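Local coordinates for trehalose-6-phosphate phosphatase (Candida albicans, PDB 5DXI), which is a phosphatase of the HAD superfamily, its domain here holding a magnesium ion, a beryllium trifluoride ion and a bound glycan, at residues A[12-15]-A[16-20]; A[77-80]-A[81-84]; A[115-118]-A[119-123]; A[149-152]-A[153-157]; A[245-248]-A[249-253]. All coordinates share one frame; numbering follows the deposited sequence.

Contact 1 of 5, residues A[12-15]-A[16-20]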
loop_
_atom_site.group_PDB
_atom_site.type_symbol
_atom_site.label_atom_id
_atom_site.label_comp_id
_atom_site.label_asym_id
_atom_site.label_seq_id
_atom_site.Cartn_x
_atom_site.Cartn_y
_atom_site.Cartn_z
ATOM N N LEU A 12 -21.591 8.442 -0.190
ATOM C CA LEU A 12 -20.817 9.660 -0.406
ATOM C C LEU A 12 -19.638 9.382 -1.343
ATOM O O LEU A 12 -19.360 10.169 -2.246
ATOM C CB LEU A 12 -20.308 10.238 0.926
ATOM C CG LEU A 12 -19.283 11.380 0.811
ATOM C CD1 LEU A 12 -19.843 12.535 0.007
ATOM C CD2 LEU A 12 -18.798 11.875 2.172
ATOM N N LEU A 13 -18.941 8.273 -1.113
ATOM C CA LEU A 13 -17.798 7.932 -1.960
ATOM C C LEU A 13 -18.263 7.859 -3.414
ATOM O O LEU A 13 -17.627 8.428 -4.316
ATOM C CB LEU A 13 -17.149 6.610 -1.528
ATOM C CG LEU A 13 -15.853 6.271 -2.276
ATOM C CD1 LEU A 13 -14.730 7.230 -1.861
ATOM C CD2 LEU A 13 -15.447 4.849 -2.015
ATOM N N LEU A 14 -19.405 7.199 -3.613
ATOM C CA LEU A 14 -19.988 7.030 -4.941
ATOM C C LEU A 14 -20.331 8.384 -5.549
ATOM O O LEU A 14 -20.044 8.643 -6.717
ATOM C CB LEU A 14 -21.239 6.145 -4.861
ATOM C CG LEU A 14 -22.006 5.830 -6.154
ATOM C CD1 LEU A 14 -21.116 5.146 -7.190
ATOM C CD2 LEU A 14 -23.230 4.974 -5.849
ATOM N N ASN A 15 -20.932 9.262 -4.747
ATOM C CA ASN A 15 -21.288 10.586 -5.238
ATOM C C ASN A 15 -20.077 11.413 -5.639
ATOM O O ASN A 15 -20.097 12.090 -6.671
ATOM C CB ASN A 15 -22.126 11.332 -4.201
ATOM C CG ASN A 15 -23.550 10.809 -4.147
ATOM O OD1 ASN A 15 -24.070 10.323 -5.159
ATOM N ND2 ASN A 15 -24.186 10.896 -2.979
ATOM N N ASN A 16 -19.025 11.369 -4.830
ATOM C CA ASN A 16 -17.825 12.137 -5.135
ATOM C C ASN A 16 -17.178 11.560 -6.404
ATOM O O ASN A 16 -16.671 12.309 -7.243
ATOM C CB ASN A 16 -16.841 12.100 -3.964
ATOM C CG ASN A 16 -15.815 13.232 -4.008
ATOM O OD1 ASN A 16 -16.007 14.275 -3.403
ATOM N ND2 ASN A 16 -14.750 13.042 -4.761
ATOM N N TYR A 17 -17.217 10.231 -6.532
ATOM C CA TYR A 17 -16.680 9.533 -7.711
ATOM C C TYR A 17 -17.351 9.999 -8.991
ATOM O O TYR A 17 -16.684 10.428 -9.924
ATOM C CB TYR A 17 -16.853 8.014 -7.582
ATOM C CG TYR A 17 -16.428 7.225 -8.825
ATOM C CD1 TYR A 17 -15.099 6.893 -9.035
ATOM C CD2 TYR A 17 -17.362 6.786 -9.766
ATOM C CE1 TYR A 17 -14.701 6.159 -10.151
ATOM C CE2 TYR A 17 -16.971 6.053 -10.892
ATOM C CZ TYR A 17 -15.636 5.751 -11.077
ATOM O OH TYR A 17 -15.216 5.038 -12.179
ATOM N N LYS A 18 -18.676 9.953 -9.015
ATOM C CA LYS A 18 -19.407 10.303 -10.222
ATOM C C LYS A 18 -19.347 11.807 -10.533
ATOM O O LYS A 18 -19.493 12.214 -11.684
ATOM C CB LYS A 18 -20.848 9.785 -10.119
ATOM C CG LYS A 18 -20.845 8.262 -9.999
ATOM C CD LYS A 18 -22.224 7.625 -9.900
ATOM C CE LYS A 18 -22.452 6.609 -11.045
ATOM N NZ LYS A 18 -21.270 5.720 -11.352
ATOM N N GLU A 19 -19.109 12.630 -9.517
ATOM C CA GLU A 19 -18.967 14.064 -9.730
ATOM C C GLU A 19 -17.602 14.438 -10.321
ATOM O O GLU A 19 -17.488 15.412 -11.070
ATOM C CB GLU A 19 -19.189 14.827 -8.421
ATOM C CG GLU A 19 -20.037 16.080 -8.573
ATOM C CD GLU A 19 -21.512 15.773 -8.758
ATOM O OE1 GLU A 19 -21.912 14.599 -8.595
ATOM O OE2 GLU A 19 -22.274 16.709 -9.072
ATOM N N SER A 20 -16.573 13.673 -9.965
ATOM C CA SER A 20 -15.184 14.011 -10.284
ATOM C C SER A 20 -14.737 13.680 -11.717
ATOM O O SER A 20 -15.303 12.809 -12.377
ATOM C CB SER A 20 -14.263 13.302 -9.303
ATOM O OG SER A 20 -14.390 11.896 -9.455
#
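The Tyr17 side chain touches residues 12-15 through CB, 3.4 Å from Leu13 O; Leu14 O lies oblique to the ring, which, with CG anti to the backbone N (chi1 175°), leads away. There Arg23 makes a cation-pi contact with the ring, Leu297 of helix 287-298 touches the tyrosine side chain, and the OH is hydrogen-bonded to Asn62. The Asn16 side chain also leads away and touches Phe227, Tyr267 and Phe261. Side-chain contact across the turn is made by Leu14 and Lys18, which lie side by side and point the same way, with Leu14 CD1 3.8 Å from Lys18 CD. Nearer its base, Lys18 CG sits 3.4 Å from Leu14 O, the oxygen that also takes the Lys18 N-H at 3.0 Å and 165°. At the C-terminal end of helix 10-19, Ser20 turns back: Ser20 OG donates to Tyr17 O at 2.8 Å and Ser20 N bonds the same oxygen at 3.2 Å, both from one face of the carbonyl plane. Two donors on one carbonyl should steady the last turn as the chain leaves helical angles, and Arg23, bonded to Ser20 OG and lying against Tyr17, links that turn to strand 23-27.

Contact 2 of 5, residues A[77-80]-A[81-84]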
loop_
_atom_site.group_PDB
_atom_site.type_symbol
_atom_site.label_atom_id
_atom_site.label_comp_id
_atom_site.label_asym_id
_atom_site.label_seq_id
_atom_site.Cartn_x
_atom_site.Cartn_y
_atom_site.Cartn_z
ATOM N N LYS A 77 3.416 -10.590 -12.793
ATOM C CA LYS A 77 2.661 -11.807 -13.039
ATOM C C LYS A 77 1.152 -11.604 -12.927
ATOM O O LYS A 77 0.404 -11.903 -13.859
ATOM C CB LYS A 77 3.102 -12.899 -12.064
ATOM C CG LYS A 77 2.374 -14.228 -12.236
ATOM C CD LYS A 77 2.818 -15.241 -11.185
ATOM C CE LYS A 77 4.124 -15.923 -11.541
ATOM N NZ LYS A 77 4.526 -16.936 -10.521
ATOM N N TRP A 78 0.710 -11.054 -11.803
ATOM C CA TRP A 78 -0.720 -11.016 -11.518
ATOM C C TRP A 78 -1.413 -9.704 -11.849
ATOM O O TRP A 78 -2.632 -9.680 -11.903
ATOM C CB TRP A 78 -0.955 -11.375 -10.060
ATOM C CG TRP A 78 -0.577 -12.778 -9.761
ATOM C CD1 TRP A 78 0.437 -13.202 -8.958
ATOM C CD2 TRP A 78 -1.208 -13.962 -10.272
ATOM N NE1 TRP A 78 0.475 -14.578 -8.927
ATOM C CE2 TRP A 78 -0.528 -15.066 -9.721
ATOM C CE3 TRP A 78 -2.289 -14.191 -11.129
ATOM C CZ2 TRP A 78 -0.878 -16.388 -10.020
ATOM C CZ3 TRP A 78 -2.648 -15.505 -11.406
ATOM C CH2 TRP A 78 -1.943 -16.584 -10.850
ATOM N N MET A 79 -0.650 -8.638 -12.113
ATOM C CA MET A 79 -1.237 -7.338 -12.442
ATOM C C MET A 79 -0.678 -6.726 -13.718
ATOM O O MET A 79 -1.150 -5.673 -14.151
ATOM C CB MET A 79 -1.026 -6.342 -11.287
ATOM C CG MET A 79 -1.802 -6.730 -10.064
ATOM S SD MET A 79 -3.544 -6.364 -10.340
ATOM C CE MET A 79 -4.258 -7.631 -9.323
ATOM N N GLY A 80 0.323 -7.378 -14.310
ATOM C CA GLY A 80 1.074 -6.806 -15.420
ATOM C C GLY A 80 0.340 -6.510 -16.720
ATOM O O GLY A 80 0.653 -5.539 -17.422
ATOM N N ASN A 81 -0.627 -7.350 -17.061
ATOM C CA ASN A 81 -1.378 -7.155 -18.293
ATOM C C ASN A 81 -2.650 -6.355 -18.034
ATOM O O ASN A 81 -3.490 -6.181 -18.915
ATOM C CB ASN A 81 -1.723 -8.504 -18.923
ATOM C CG ASN A 81 -2.489 -9.395 -17.972
ATOM O OD1 ASN A 81 -2.857 -8.972 -16.874
ATOM N ND2 ASN A 81 -2.737 -10.628 -18.385
ATOM N N LYS A 82 -2.820 -5.903 -16.801
ATOM C CA LYS A 82 -3.984 -5.097 -16.503
ATOM C C LYS A 82 -3.571 -3.653 -16.673
ATOM O O LYS A 82 -2.387 -3.329 -16.612
ATOM C CB LYS A 82 -4.511 -5.423 -15.110
ATOM C CG LYS A 82 -4.818 -6.911 -14.967
ATOM C CD LYS A 82 -5.680 -7.179 -13.756
ATOM C CE LYS A 82 -5.062 -8.235 -12.877
ATOM N NZ LYS A 82 -5.183 -9.617 -13.427
ATOM N N ASN A 83 -4.535 -2.772 -16.859
ATOM C CA ASN A 83 -4.187 -1.416 -17.225
ATOM C C ASN A 83 -3.963 -0.565 -15.975
ATOM O O ASN A 83 -4.677 0.405 -15.753
ATOM C CB ASN A 83 -5.296 -0.827 -18.099
ATOM C CG ASN A 83 -4.859 0.410 -18.838
ATOM O OD1 ASN A 83 -3.746 0.467 -19.367
ATOM N ND2 ASN A 83 -5.728 1.421 -18.873
ATOM N N VAL A 84 -2.971 -0.939 -15.164
ATOM C CA VAL A 84 -2.722 -0.277 -13.878
ATOM C C VAL A 84 -1.244 -0.013 -13.629
ATOM O O VAL A 84 -0.370 -0.716 -14.155
ATOM C CB VAL A 84 -3.265 -1.105 -12.686
ATOM C CG1 VAL A 84 -4.752 -1.354 -12.834
ATOM C CG2 VAL A 84 -2.519 -2.424 -12.548
HETATM O O HOH W 1 -2.201 -10.625 -14.985
#
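Residues Met79 to Lys82 form a type I beta turn in which Lys82 N donates to Met79 O at 3.1 Å (152° at the hydrogen). From that turn the Lys82 side chain doubles back over the end of helix 72-79. Bends at chi3 (-127°) and chi4 (-75°) carry its ammonium to the carbonyl of Trp78, where NZ makes a weak hydrogen bond to Trp78 O at 3.0 Å; Asn50 OD1, on helix 47-58, takes another bond from NZ. On the way the lysine chain passes obliquely across Met79, with Lys82 CE 3.5 Å from Met79 SD. Beyond them Val84 lends a looser apolar contact, its CG2 4.4 Å from Met79 CB, and turns inward to Ile64 and Ile66 of strand 62-67. On the solvent-exposed residue Asn81, OD1 is tied to the preceding turn through a water that donates to it at 2.6 Å and to Lys77 O at 3.1 Å. Met79 itself packs on Leu49 and Leu53, its side chain about 9 Å from the beryllium trifluoride ion. The chemistry implies that as the helix gives way to the turn, the carbonyls of Lys77, Trp78 and Met79 are met by a water, a lysine (weakly) and the turn N-H, while CD and CE of that same lysine lie against the Met79 sulfur.

Contact 3 of 5, residues A[115-118]-A[119-123]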
loop_
_atom_site.group_PDB
_atom_site.type_symbol
_atom_site.label_atom_id
_atom_site.label_comp_id
_atom_site.label_asym_id
_atom_site.label_seq_id
_atom_site.Cartn_x
_atom_site.Cartn_y
_atom_site.Cartn_z
ATOM N N GLU A 115 22.898 -7.863 4.122
ATOM C CA GLU A 115 23.482 -9.077 4.669
ATOM C C GLU A 115 23.440 -9.108 6.183
ATOM O O GLU A 115 23.291 -10.172 6.775
ATOM C CB GLU A 115 24.918 -9.250 4.181
ATOM C CG GLU A 115 24.996 -9.497 2.691
ATOM C CD GLU A 115 24.127 -10.673 2.253
ATOM O OE1 GLU A 115 24.123 -11.723 2.946
ATOM O OE2 GLU A 115 23.421 -10.529 1.226
ATOM N N LYS A 116 23.540 -7.944 6.811
ATOM C CA LYS A 116 23.444 -7.891 8.255
ATOM C C LYS A 116 22.023 -8.227 8.705
ATOM O O LYS A 116 21.834 -8.946 9.681
ATOM C CB LYS A 116 23.894 -6.531 8.778
ATOM C CG LYS A 116 25.392 -6.310 8.584
ATOM C CD LYS A 116 25.856 -4.930 9.020
ATOM C CE LYS A 116 27.360 -4.773 8.770
ATOM N NZ LYS A 116 27.799 -3.363 8.952
ATOM N N VAL A 117 21.030 -7.705 7.992
ATOM C CA VAL A 117 19.641 -8.043 8.285
ATOM C C VAL A 117 19.400 -9.534 8.022
ATOM O O VAL A 117 18.763 -10.219 8.822
ATOM C CB VAL A 117 18.667 -7.175 7.460
ATOM C CG1 VAL A 117 17.240 -7.717 7.546
ATOM C CG2 VAL A 117 18.727 -5.730 7.945
ATOM N N ASP A 118 19.920 -10.020 6.898
ATOM C CA ASP A 118 19.812 -11.420 6.517
ATOM C C ASP A 118 20.366 -12.328 7.615
ATOM O O ASP A 118 19.712 -13.284 8.029
ATOM C CB ASP A 118 20.559 -11.669 5.204
ATOM C CG ASP A 118 20.140 -12.960 4.512
ATOM O OD1 ASP A 118 19.146 -13.591 4.924
ATOM O OD2 ASP A 118 20.809 -13.335 3.538
ATOM N N ASP A 119 21.574 -12.017 8.080
ATOM C CA ASP A 119 22.215 -12.752 9.169
ATOM C C ASP A 119 21.345 -12.781 10.418
ATOM O O ASP A 119 21.215 -13.811 11.076
ATOM C CB ASP A 119 23.577 -12.137 9.500
ATOM C CG ASP A 119 24.629 -12.461 8.455
ATOM O OD1 ASP A 119 24.341 -13.279 7.556
ATOM O OD2 ASP A 119 25.734 -11.887 8.524
ATOM N N ILE A 120 20.745 -11.647 10.740
ATOM C CA ILE A 120 19.911 -11.573 11.925
ATOM C C ILE A 120 18.643 -12.421 11.726
ATOM O O ILE A 120 18.229 -13.146 12.634
ATOM C CB ILE A 120 19.564 -10.110 12.263
ATOM C CG1 ILE A 120 20.838 -9.378 12.696
ATOM C CG2 ILE A 120 18.493 -10.035 13.348
ATOM C CD1 ILE A 120 20.694 -7.868 12.833
ATOM N N PHE A 121 18.060 -12.349 10.528
ATOM C CA PHE A 121 16.870 -13.127 10.190
ATOM C C PHE A 121 17.167 -14.629 10.227
ATOM O O PHE A 121 16.319 -15.426 10.628
ATOM C CB PHE A 121 16.322 -12.735 8.810
ATOM C CG PHE A 121 15.450 -11.492 8.819
ATOM C CD1 PHE A 121 14.951 -10.984 10.009
ATOM C CD2 PHE A 121 15.133 -10.836 7.627
ATOM C CE1 PHE A 121 14.152 -9.838 10.019
ATOM C CE2 PHE A 121 14.327 -9.692 7.628
ATOM C CZ PHE A 121 13.841 -9.195 8.823
ATOM N N LYS A 122 18.362 -15.018 9.793
ATOM C CA LYS A 122 18.732 -16.433 9.807
ATOM C C LYS A 122 18.761 -16.991 11.234
ATOM O O LYS A 122 18.329 -18.121 11.479
ATOM C CB LYS A 122 20.084 -16.645 9.122
ATOM C CG LYS A 122 20.006 -16.658 7.607
ATOM C CD LYS A 122 21.381 -16.814 6.982
ATOM C CE LYS A 122 21.281 -17.081 5.493
ATOM N NZ LYS A 122 22.596 -16.891 4.815
ATOM N N TYR A 123 19.251 -16.187 12.171
ATOM C CA TYR A 123 19.261 -16.566 13.580
ATOM C C TYR A 123 17.856 -16.793 14.133
ATOM O O TYR A 123 17.603 -17.787 14.817
ATOM C CB TYR A 123 19.984 -15.499 14.408
ATOM C CG TYR A 123 19.909 -15.707 15.910
ATOM C CD1 TYR A 123 20.822 -16.521 16.570
ATOM C CD2 TYR A 123 18.946 -15.048 16.672
ATOM C CE1 TYR A 123 20.762 -16.701 17.942
ATOM C CE2 TYR A 123 18.876 -15.221 18.046
ATOM C CZ TYR A 123 19.787 -16.047 18.676
ATOM O OH TYR A 123 19.721 -16.215 20.041
HETATM O O HOH W 2 23.337 -13.932 5.395
#
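Val117 CG1 stands anti to the backbone N (chi1 168°), and Phe121, with chi1 -82°, turns one face to that methyl, which sits over it. The result is a CH-pi contact between residues one turn apart: Val117 CG1 lies 3.9 Å from the centroid of the Phe121 ring, 27° off its normal and displaced toward the rim, with Phe121 CE2 the nearest ring atom at 3.5 Å. The two side chains run alongside each other and point the same way. On a different flank Asp118 and Lys122 meet at an angle. Asp118 OD2 and Lys122 NZ are 4.2 Å apart, too far for a salt bridge, and a water to one side reaches both, accepting from Lys122 NZ at 3.1 Å and bonding Asp118 OD2 weakly. That water also lies beside Asp119 OD1. The stronger partner of Asp118 is Arg135 of strand 132-135, which forms a salt bridge with OD1. Placed in the fold, helix 113-126 rests on the four-stranded antiparallel sheet: Val117 touches Val184, Phe121 reaches Ile133, Ile182, Val184 and Trp142, and Cys159 and Leu163 of helix 149-165 approach the phenylalanine as well, while Lys116 makes a salt bridge with Glu170 on helix 167-170.

Contact 4 of 5, residues A[149-152]-A[153-157]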
loop_
_atom_site.group_PDB
_atom_site.type_symbol
_atom_site.label_atom_id
_atom_site.label_comp_id
_atom_site.label_asym_id
_atom_site.label_seq_id
_atom_site.Cartn_x
_atom_site.Cartn_y
_atom_site.Cartn_z
ATOM N N PRO A 149 2.033 -19.424 17.191
ATOM C CA PRO A 149 1.731 -18.023 17.496
ATOM C C PRO A 149 2.606 -17.447 18.600
ATOM O O PRO A 149 3.196 -16.381 18.417
ATOM C CB PRO A 149 0.271 -18.079 17.945
ATOM C CG PRO A 149 -0.297 -19.206 17.176
ATOM C CD PRO A 149 0.805 -20.232 17.075
ATOM N N ASP A 150 2.688 -18.142 19.730
ATOM C CA ASP A 150 3.396 -17.618 20.893
ATOM C C ASP A 150 4.898 -17.468 20.669
ATOM O O ASP A 150 5.468 -16.410 20.931
ATOM C CB ASP A 150 3.132 -18.508 22.108
ATOM C CG ASP A 150 1.679 -18.474 22.544
ATOM O OD1 ASP A 150 1.208 -17.382 22.940
ATOM O OD2 ASP A 150 1.007 -19.530 22.475
ATOM N N LEU A 151 5.541 -18.518 20.180
ATOM C CA LEU A 151 6.979 -18.453 19.971
ATOM C C LEU A 151 7.303 -17.443 18.872
ATOM O O LEU A 151 8.181 -16.597 19.042
ATOM C CB LEU A 151 7.540 -19.834 19.631
ATOM C CG LEU A 151 9.046 -19.891 19.377
ATOM C CD1 LEU A 151 9.807 -19.527 20.647
ATOM C CD2 LEU A 151 9.433 -21.272 18.894
ATOM N N GLY A 152 6.575 -17.524 17.762
ATOM C CA GLY A 152 6.733 -16.585 16.667
ATOM C C GLY A 152 6.646 -15.143 17.133
ATOM O O GLY A 152 7.565 -14.356 16.897
ATOM N N ASN A 153 5.565 -14.798 17.829
ATOM C CA ASN A 153 5.398 -13.436 18.339
ATOM C C ASN A 153 6.490 -13.047 19.332
ATOM O O ASN A 153 6.943 -11.900 19.359
ATOM C CB ASN A 153 4.021 -13.267 18.972
ATOM C CG ASN A 153 2.922 -13.139 17.935
ATOM O OD1 ASN A 153 2.742 -12.077 17.337
ATOM N ND2 ASN A 153 2.185 -14.221 17.713
ATOM N N PHE A 154 6.913 -14.011 20.142
ATOM C CA PHE A 154 7.995 -13.791 21.091
ATOM C C PHE A 154 9.301 -13.528 20.353
ATOM O O PHE A 154 9.999 -12.552 20.635
ATOM C CB PHE A 154 8.151 -14.991 22.029
ATOM C CG PHE A 154 9.283 -14.851 23.012
ATOM C CD1 PHE A 154 9.188 -13.977 24.082
ATOM C CD2 PHE A 154 10.435 -15.614 22.875
ATOM C CE1 PHE A 154 10.229 -13.848 24.990
ATOM C CE2 PHE A 154 11.476 -15.497 23.780
ATOM C CZ PHE A 154 11.373 -14.612 24.838
ATOM N N GLN A 155 9.644 -14.421 19.431
ATOM C CA GLN A 155 10.863 -14.273 18.641
ATOM C C GLN A 155 10.833 -13.005 17.791
ATOM O O GLN A 155 11.862 -12.352 17.599
ATOM C CB GLN A 155 11.086 -15.494 17.750
ATOM C CG GLN A 155 11.327 -16.761 18.538
ATOM C CD GLN A 155 12.494 -16.630 19.494
ATOM O OE1 GLN A 155 12.435 -17.134 20.616
ATOM N NE2 GLN A 155 13.557 -15.949 19.068
ATOM N N ALA A 156 9.647 -12.671 17.287
ATOM C CA ALA A 156 9.460 -11.486 16.462
ATOM C C ALA A 156 9.783 -10.233 17.240
ATOM O O ALA A 156 10.473 -9.351 16.731
ATOM C CB ALA A 156 8.046 -11.413 15.940
ATOM N N GLU A 157 9.298 -10.171 18.479
ATOM C CA GLU A 157 9.474 -8.988 19.310
ATOM C C GLU A 157 10.937 -8.700 19.605
ATOM O O GLU A 157 11.354 -7.537 19.651
ATOM C CB GLU A 157 8.715 -9.141 20.630
ATOM C CG GLU A 157 9.089 -8.100 21.676
ATOM C CD GLU A 157 8.067 -8.005 22.798
ATOM O OE1 GLU A 157 7.527 -9.059 23.201
ATOM O OE2 GLU A 157 7.828 -6.878 23.291
#
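Backbone hydrogen bonds of the i to i+4 kind come first: Asn153 N, Phe154 N, Gln155 N and Ala156 N donate to the carbonyls of Pro149, Asp150, Leu151 and Gly152 in turn. The straightest is Gln155 N to Leu151 O, 2.7 Å with 176° at the hydrogen. One side-chain donor joins them. Asn153 ND2 points back to Pro149 O, already the acceptor of Asn153 N at 2.9 Å; the modelled distance from Asn153 ND2 to Pro149 O, 2.5 Å, is so short that the amide position is doubtful. These are the opening turns of helix 149-165, which begins where Asp148 OD2 accepts from Leu151 N and which lies alongside helix 113-126 in the smaller domain with the four-stranded antiparallel sheet, probably the cap of this HAD phosphatase. Van der Waals contact between side chains is made by Leu151 and Gln155, lying side by side. With CG anti to the backbone N (chi1 180°), Leu151 brings CD1 within 3.8 Å of Gln155 CG and 3.6 Å of Gln155 OE1. That amide oxygen is buried and has no polar partner in the model; a methyl is what faces it here. Ala156 CB lies 3.1 Å from Gly152 O, and Tyr144 packs on both Asn153 and Ala156.

Contact 5 of 5, residues A[245-248]-A[249-253]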
loop_
_atom_site.group_PDB
_atom_site.type_symbol
_atom_site.label_atom_id
_atom_site.label_comp_id
_atom_site.label_asym_id
_atom_site.label_seq_id
_atom_site.Cartn_x
_atom_site.Cartn_y
_atom_site.Cartn_z
ATOM N N ASN A 245 -3.152 12.701 4.044
ATOM C CA ASN A 245 -3.585 13.681 5.045
ATOM C C ASN A 245 -2.774 14.974 4.956
ATOM O O ASN A 245 -3.315 16.072 5.057
ATOM C CB ASN A 245 -3.476 13.098 6.451
ATOM C CG ASN A 245 -4.479 11.987 6.697
ATOM O OD1 ASN A 245 -5.527 11.912 6.040
ATOM N ND2 ASN A 245 -4.157 11.106 7.641
ATOM N N GLU A 246 -1.467 14.832 4.792
ATOM C CA GLU A 246 -0.583 15.984 4.663
ATOM C C GLU A 246 -0.895 16.812 3.416
ATOM O O GLU A 246 -0.912 18.038 3.463
ATOM C CB GLU A 246 0.864 15.509 4.649
ATOM C CG GLU A 246 1.279 14.889 5.976
ATOM C CD GLU A 246 2.727 14.438 5.983
ATOM O OE1 GLU A 246 3.331 14.338 4.887
ATOM O OE2 GLU A 246 3.252 14.186 7.091
ATOM N N ILE A 247 -1.155 16.139 2.301
ATOM C CA ILE A 247 -1.493 16.843 1.074
ATOM C C ILE A 247 -2.828 17.578 1.234
ATOM O O ILE A 247 -2.966 18.740 0.837
ATOM C CB ILE A 247 -1.544 15.877 -0.120
ATOM C CG1 ILE A 247 -0.123 15.431 -0.469
ATOM C CG2 ILE A 247 -2.206 16.540 -1.314
ATOM C CD1 ILE A 247 -0.052 14.215 -1.407
ATOM N N ASN A 248 -3.794 16.905 1.849
ATOM C CA ASN A 248 -5.098 17.499 2.102
ATOM C C ASN A 248 -4.965 18.739 2.965
ATOM O O ASN A 248 -5.567 19.775 2.674
ATOM C CB ASN A 248 -6.014 16.497 2.802
ATOM C CG ASN A 248 -7.468 16.924 2.794
ATOM O OD1 ASN A 248 -8.148 16.819 1.778
ATOM N ND2 ASN A 248 -7.951 17.415 3.932
ATOM N N LYS A 249 -4.130 18.644 3.996
ATOM C CA LYS A 249 -3.946 19.761 4.910
ATOM C C LYS A 249 -3.186 20.895 4.210
ATOM O O LYS A 249 -3.442 22.072 4.463
ATOM C CB LYS A 249 -3.207 19.325 6.174
ATOM C CG LYS A 249 -3.013 20.460 7.150
ATOM C CD LYS A 249 -2.289 20.042 8.415
ATOM C CE LYS A 249 -2.208 21.228 9.381
ATOM N NZ LYS A 249 -1.649 20.862 10.710
ATOM N N LYS A 250 -2.274 20.531 3.314
ATOM C CA LYS A 250 -1.523 21.511 2.532
ATOM C C LYS A 250 -2.514 22.277 1.656
ATOM O O LYS A 250 -2.468 23.512 1.572
ATOM C CB LYS A 250 -0.451 20.820 1.677
ATOM C CG LYS A 250 0.279 21.710 0.682
ATOM C CD LYS A 250 1.231 22.623 1.438
ATOM C CE LYS A 250 2.235 23.316 0.529
ATOM N NZ LYS A 250 1.607 24.282 -0.413
ATOM N N TRP A 251 -3.420 21.539 1.017
ATOM C CA TRP A 251 -4.464 22.161 0.210
ATOM C C TRP A 251 -5.414 23.070 1.013
ATOM O O TRP A 251 -5.874 24.080 0.483
ATOM C CB TRP A 251 -5.266 21.091 -0.518
ATOM C CG TRP A 251 -4.524 20.477 -1.671
ATOM C CD1 TRP A 251 -3.428 20.985 -2.311
ATOM C CD2 TRP A 251 -4.824 19.234 -2.320
ATOM N NE1 TRP A 251 -3.028 20.130 -3.314
ATOM C CE2 TRP A 251 -3.872 19.052 -3.340
ATOM C CE3 TRP A 251 -5.803 18.252 -2.127
ATOM C CZ2 TRP A 251 -3.870 17.927 -4.170
ATOM C CZ3 TRP A 251 -5.808 17.152 -2.950
ATOM C CH2 TRP A 251 -4.844 16.993 -3.961
ATOM N N LYS A 252 -5.730 22.720 2.263
ATOM C CA LYS A 252 -6.601 23.588 3.079
ATOM C C LYS A 252 -5.804 24.680 3.814
ATOM O O LYS A 252 -6.375 25.696 4.212
ATOM C CB LYS A 252 -7.457 22.789 4.069
ATOM C CG LYS A 252 -6.716 21.820 4.940
ATOM C CD LYS A 252 -7.681 20.868 5.653
ATOM C CE LYS A 252 -8.555 21.585 6.677
ATOM N NZ LYS A 252 -9.530 20.651 7.320
ATOM N N GLY A 253 -4.496 24.481 3.983
ATOM C CA GLY A 253 -3.637 25.529 4.517
ATOM C C GLY A 253 -3.626 26.647 3.494
ATOM O O GLY A 253 -3.797 27.825 3.816
#
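Trp251 rises from the helix over the carbonyl of Ile247. Trp251 CB sits 3.5 Å from Asn248 O, one turn back. With CG anti to its own carbonyl carbon (chi1 -74°), the next atom out, Trp251 CG, lies 3.4 Å from Ile247 O, so that this oxygen is over a face of the indole as well as accepting the Trp251 N-H at 2.8 Å. Further along, the benzene half comes over the Ile247 methyl: Trp251 CE2 and CZ2 each lie 3.6 Å from Ile247 CG2, and the far atom, Trp251 CH2, is 3.8 Å from Ile247 CG2. In this CH-pi contact Ile247 CG2 sits nearly over the centre of the six-membered ring, 3.6 Å from the Trp251 centroid and 11° off the normal. Helix 235-253 is the crossover of a beta-alpha-beta unit between strands 227-232 and 266-271 of the Rossmann-like core found in HAD phosphatases, and it carries this pair against Val199 of helix 191-199; the indole also touches Val266 and has a cation-pi partner in Arg256. One residue further along the helix, Asn248 and Lys252 cross at a slant. The first torsion of Lys252 (chi1 52°) places CG between backbone N and carbonyl carbon, 3.3 Å from Asn248 O, and Lys252 CD then passes 3.9 Å from Asn248 ND2. Tyr264 touches both. Lys250 ends in a salt bridge with Asp254 just past the helix.

From the N terminus, the five contacts come strictly in series: each joins neighbouring segments, so none closes a long loop and none nests in or crosses another. Contact 1, on helix 10-19, packs against strands 227-232 and 266-271 of the larger mixed sheet. Contact 2 leads from helix 72-79 through a turn toward strand 85-88 of that sheet. Contacts 3 and 4 belong to adjoining helices beside the smaller antiparallel sheet, their centres about 17 Å apart and their nearest atoms about 5 Å. With contact 5 the chain is back at the larger sheet; the centre of contact 5 lies about 20 Å from that of contact 1 and about 40 Å from that of contact 3.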